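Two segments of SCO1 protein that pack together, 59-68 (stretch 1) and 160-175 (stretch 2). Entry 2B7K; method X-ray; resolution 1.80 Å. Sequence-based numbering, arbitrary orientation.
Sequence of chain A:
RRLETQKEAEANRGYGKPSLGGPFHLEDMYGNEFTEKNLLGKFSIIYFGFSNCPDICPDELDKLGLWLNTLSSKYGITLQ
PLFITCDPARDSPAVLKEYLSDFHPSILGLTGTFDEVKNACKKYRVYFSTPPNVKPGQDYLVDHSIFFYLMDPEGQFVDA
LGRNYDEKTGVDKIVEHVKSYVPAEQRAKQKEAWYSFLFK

Stretch 1 59-68: DELDKLGLWL
Stretch 2 (160-175) ALGRNYDEKTGVDKIV

Two side chains of helix 59-68 bond to backbone carbonyls of the loop in 160-175. The indole of Trp67 (chi1 -73°, chi2 -11°) donates from NE1 to Asp166 O at 3.1 Å, with a favourable N-H...O angle of 156°. Lys63, with chi1, chi2 and chi4 t and chi3 p (62°), carries NZ to Tyr165 O at 3.2 Å; NZ also forms a salt bridge with Glu60 OE1 (3.3 Å, weak as a hydrogen bond), and a water accepting from NZ (3.2 Å) donates to Arg163 O (3.1 Å).

A turn and a helix cap set the course of the loop that carries these carbonyls. Strand 160-161 leads into a type I turn, Gly162 to Tyr165, closed by Tyr165 N to Gly162 O (3.2 Å). Asp166 (chi1 64°) then caps helix 169-175, its OD2 accepting from Thr169 N at 2.7 Å and Lys168 N at 2.9 Å.

The helix axes approach to 9.8 Å at -56°, with CA atoms of Lys63 and Glu167 6.2 Å apart and those of Trp67 and Val171 5.8 Å apart. The indole lies close to Gly170, with Gly170 CA 3.8 Å from Trp67 CZ2; an ideal CB there would clash with that atom. Gly170 C and Val171 N lie over one face of the ring, and Asp166 O and Glu167 O lie at its edge. Apolar side chains add further contacts: Trp67 CD1 to Val171 CG2, 3.7 Å; CH2 to Leu161 CD2, 4.0 Å; CE3 to Ile174 CD1, 4.2 Å.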

# COMPACT_ATOMS: atom_id res chain seq x y z
N ASP A 59 7.56 -6.84 9.43
CA ASP A 59 7.85 -5.66 10.25
C ASP A 59 7.17 -4.40 9.68
O ASP A 59 6.67 -3.57 10.44
CB ASP A 59 9.36 -5.42 10.34
CG ASP A 59 10.08 -6.50 11.12
OD1 ASP A 59 9.53 -6.99 12.13
OD2 ASP A 59 11.21 -6.85 10.73
N GLU A 60 7.17 -4.27 8.36
CA GLU A 60 6.55 -3.11 7.72
C GLU A 60 5.04 -3.13 7.89
O GLU A 60 4.42 -2.11 8.17
CB GLU A 60 6.90 -3.07 6.23
CG GLU A 60 8.36 -2.81 5.92
CD GLU A 60 8.77 -1.37 6.21
OE1 GLU A 60 8.81 -0.98 7.39
OE2 GLU A 60 9.07 -0.64 5.24
N LEU A 61 4.43 -4.30 7.68
CA LEU A 61 2.99 -4.43 7.82
C LEU A 61 2.58 -4.18 9.27
O LEU A 61 1.51 -3.64 9.53
CB LEU A 61 2.53 -5.81 7.35
CG LEU A 61 2.64 -6.04 5.84
CD1 LEU A 61 2.34 -7.49 5.52
CD2 LEU A 61 1.66 -5.12 5.10
N ASP A 62 3.43 -4.57 10.21
CA ASP A 62 3.13 -4.34 11.63
C ASP A 62 3.12 -2.83 11.87
O ASP A 62 2.20 -2.31 12.50
CB ASP A 62 4.18 -4.99 12.53
CG ASP A 62 3.85 -6.44 12.85
OD1 ASP A 62 4.71 -7.12 13.47
OD2 ASP A 62 2.74 -6.90 12.50
N LYS A 63 4.13 -2.14 11.35
CA LYS A 63 4.22 -0.70 11.51
C LYS A 63 2.99 -0.03 10.90
O LYS A 63 2.43 0.91 11.49
CB LYS A 63 5.50 -0.16 10.86
CG LYS A 63 5.72 1.34 11.07
CD LYS A 63 7.06 1.82 10.52
CE LYS A 63 7.17 1.63 9.01
NZ LYS A 63 8.48 2.12 8.47
N LEU A 64 2.58 -0.50 9.73
CA LEU A 64 1.41 0.07 9.05
C LEU A 64 0.16 -0.07 9.92
O LEU A 64 -0.67 0.84 9.98
CB LEU A 64 1.20 -0.63 7.69
CG LEU A 64 -0.05 -0.21 6.89
CD1 LEU A 64 0.04 1.28 6.56
CD2 LEU A 64 -0.15 -1.04 5.61
N GLY A 65 0.02 -1.21 10.59
CA GLY A 65 -1.14 -1.41 11.45
C GLY A 65 -1.16 -0.40 12.58
O GLY A 65 -2.22 0.10 12.97
N LEU A 66 0.01 -0.09 13.12
CA LEU A 66 0.10 0.89 14.20
C LEU A 66 -0.33 2.25 13.67
O LEU A 66 -1.07 2.98 14.32
CB LEU A 66 1.53 0.98 14.73
CG LEU A 66 2.07 -0.25 15.47
CD1 LEU A 66 3.47 0.04 15.97
CD2 LEU A 66 1.15 -0.59 16.64
N TRP A 67 0.15 2.59 12.47
CA TRP A 67 -0.20 3.86 11.84
C TRP A 67 -1.70 3.98 11.62
O TRP A 67 -2.32 4.99 11.98
CB TRP A 67 0.50 4.01 10.48
CG TRP A 67 1.98 4.28 10.52
CD1 TRP A 67 2.73 4.62 11.61
CD2 TRP A 67 2.87 4.26 9.40
NE1 TRP A 67 4.05 4.81 11.23
CE2 TRP A 67 4.16 4.60 9.88
CE3 TRP A 67 2.71 4.00 8.03
CZ2 TRP A 67 5.28 4.67 9.05
CZ3 TRP A 67 3.82 4.07 7.20
CH2 TRP A 67 5.09 4.41 7.71
N LEU A 68 -2.29 2.96 11.00
CA LEU A 68 -3.72 2.97 10.72
C LEU A 68 -4.57 3.19 11.97
O LEU A 68 -5.50 4.01 11.97
CB LEU A 68 -4.14 1.67 10.05
CG LEU A 68 -3.53 1.47 8.66
CD1 LEU A 68 -3.87 0.08 8.14
CD2 LEU A 68 -4.05 2.54 7.71
N ALA A 160 6.44 9.15 -0.26
CA ALA A 160 6.86 7.79 0.03
C ALA A 160 7.43 7.78 1.43
O ALA A 160 8.21 8.66 1.79
CB ALA A 160 7.91 7.33 -0.97
N LEU A 161 7.03 6.81 2.23
CA LEU A 161 7.54 6.74 3.59
C LEU A 161 8.46 5.54 3.71
O LEU A 161 8.02 4.39 3.58
CB LEU A 161 6.38 6.64 4.60
CG LEU A 161 5.42 7.83 4.59
CD1 LEU A 161 4.32 7.60 3.56
CD2 LEU A 161 4.80 8.01 5.97
N GLY A 162 9.74 5.83 3.90
CA GLY A 162 10.73 4.78 4.04
C GLY A 162 10.85 4.27 5.46
O GLY A 162 10.06 4.63 6.33
N ARG A 163 11.85 3.42 5.69
CA ARG A 163 12.03 2.84 7.01
C ARG A 163 12.50 3.83 8.06
O ARG A 163 12.49 3.52 9.25
CB ARG A 163 12.99 1.66 6.92
CG ARG A 163 12.41 0.49 6.16
CD ARG A 163 13.17 -0.78 6.46
NE ARG A 163 14.49 -0.79 5.86
CZ ARG A 163 15.44 -1.68 6.16
NH1 ARG A 163 16.62 -1.62 5.57
NH2 ARG A 163 15.20 -2.62 7.07
N ASN A 164 12.90 5.02 7.63
CA ASN A 164 13.36 6.02 8.58
C ASN A 164 12.21 6.69 9.31
O ASN A 164 12.42 7.51 10.22
CB ASN A 164 14.26 7.04 7.89
CG ASN A 164 15.65 6.48 7.64
OD1 ASN A 164 16.37 6.16 8.60
ND2 ASN A 164 16.03 6.35 6.38
N TYR A 165 10.98 6.37 8.91
CA TYR A 165 9.81 6.90 9.60
C TYR A 165 9.41 5.83 10.60
O TYR A 165 9.31 4.65 10.25
CB TYR A 165 8.65 7.16 8.64
CG TYR A 165 8.79 8.42 7.82
CD1 TYR A 165 9.31 8.38 6.53
CD2 TYR A 165 8.40 9.65 8.34
CE1 TYR A 165 9.44 9.55 5.77
CE2 TYR A 165 8.52 10.82 7.60
CZ TYR A 165 9.04 10.76 6.32
OH TYR A 165 9.14 11.91 5.58
N ASP A 166 9.18 6.22 11.85
CA ASP A 166 8.79 5.26 12.87
C ASP A 166 7.30 5.35 13.14
O ASP A 166 6.58 6.06 12.44
CB ASP A 166 9.59 5.51 14.16
CG ASP A 166 9.30 6.86 14.78
OD1 ASP A 166 10.02 7.24 15.74
OD2 ASP A 166 8.35 7.55 14.34
N GLU A 167 6.83 4.62 14.16
CA GLU A 167 5.41 4.59 14.50
C GLU A 167 4.78 5.96 14.74
O GLU A 167 3.57 6.12 14.59
CB GLU A 167 5.19 3.69 15.71
CG GLU A 167 5.86 4.15 17.00
CD GLU A 167 7.36 4.32 16.85
OE1 GLU A 167 8.05 3.32 16.52
OE2 GLU A 167 7.86 5.45 17.06
N LYS A 168 5.59 6.95 15.09
CA LYS A 168 5.08 8.30 15.36
C LYS A 168 5.28 9.30 14.22
O LYS A 168 4.34 9.99 13.83
CB LYS A 168 5.70 8.87 16.64
CG LYS A 168 4.99 8.48 17.93
CD LYS A 168 5.06 6.99 18.19
CE LYS A 168 4.34 6.62 19.48
NZ LYS A 168 2.89 6.96 19.43
N THR A 169 6.50 9.40 13.71
CA THR A 169 6.77 10.36 12.64
C THR A 169 6.03 10.03 11.35
O THR A 169 5.73 10.92 10.56
CB THR A 169 8.28 10.46 12.34
OG1 THR A 169 8.79 9.18 11.98
CG2 THR A 169 9.02 10.97 13.58
N GLY A 170 5.75 8.75 11.13
CA GLY A 170 5.03 8.36 9.93
C GLY A 170 3.61 8.90 10.00
O GLY A 170 3.06 9.40 9.02
N VAL A 171 3.01 8.80 11.17
CA VAL A 171 1.65 9.30 11.34
C VAL A 171 1.63 10.82 11.11
O VAL A 171 0.75 11.32 10.42
CB VAL A 171 1.11 8.99 12.76
CG1 VAL A 171 -0.19 9.76 13.00
CG2 VAL A 171 0.88 7.49 12.90
N ASP A 172 2.60 11.53 11.68
CA ASP A 172 2.66 12.98 11.53
C ASP A 172 2.68 13.41 10.06
O ASP A 172 1.99 14.36 9.67
CB ASP A 172 3.90 13.56 12.24
CG ASP A 172 3.88 13.34 13.75
OD1 ASP A 172 2.78 13.36 14.34
OD2 ASP A 172 4.96 13.19 14.36
N LYS A 173 3.47 12.71 9.26
CA LYS A 173 3.60 13.02 7.84
C LYS A 173 2.31 12.77 7.07
O LYS A 173 1.93 13.56 6.20
CB LYS A 173 4.73 12.18 7.22
CG LYS A 173 5.10 12.59 5.80
CD LYS A 173 5.70 13.98 5.77
CE LYS A 173 6.25 14.34 4.40
NZ LYS A 173 6.89 15.68 4.40
N ILE A 174 1.63 11.67 7.38
CA ILE A 174 0.38 11.36 6.70
C ILE A 174 -0.69 12.39 7.06
O ILE A 174 -1.39 12.90 6.19
CB ILE A 174 -0.08 9.93 7.06
CG1 ILE A 174 0.93 8.92 6.51
CG2 ILE A 174 -1.47 9.66 6.51
CD1 ILE A 174 0.70 7.49 6.94
N VAL A 175 -0.80 12.72 8.34
CA VAL A 175 -1.78 13.71 8.79
C VAL A 175 -1.59 15.02 8.03
O VAL A 175 -2.56 15.60 7.54
CB VAL A 175 -1.64 13.97 10.31
CG1 VAL A 175 -2.59 15.09 10.74
CG2 VAL A 175 -1.95 12.69 11.08
O HOH W 1 11.04 0.90 9.90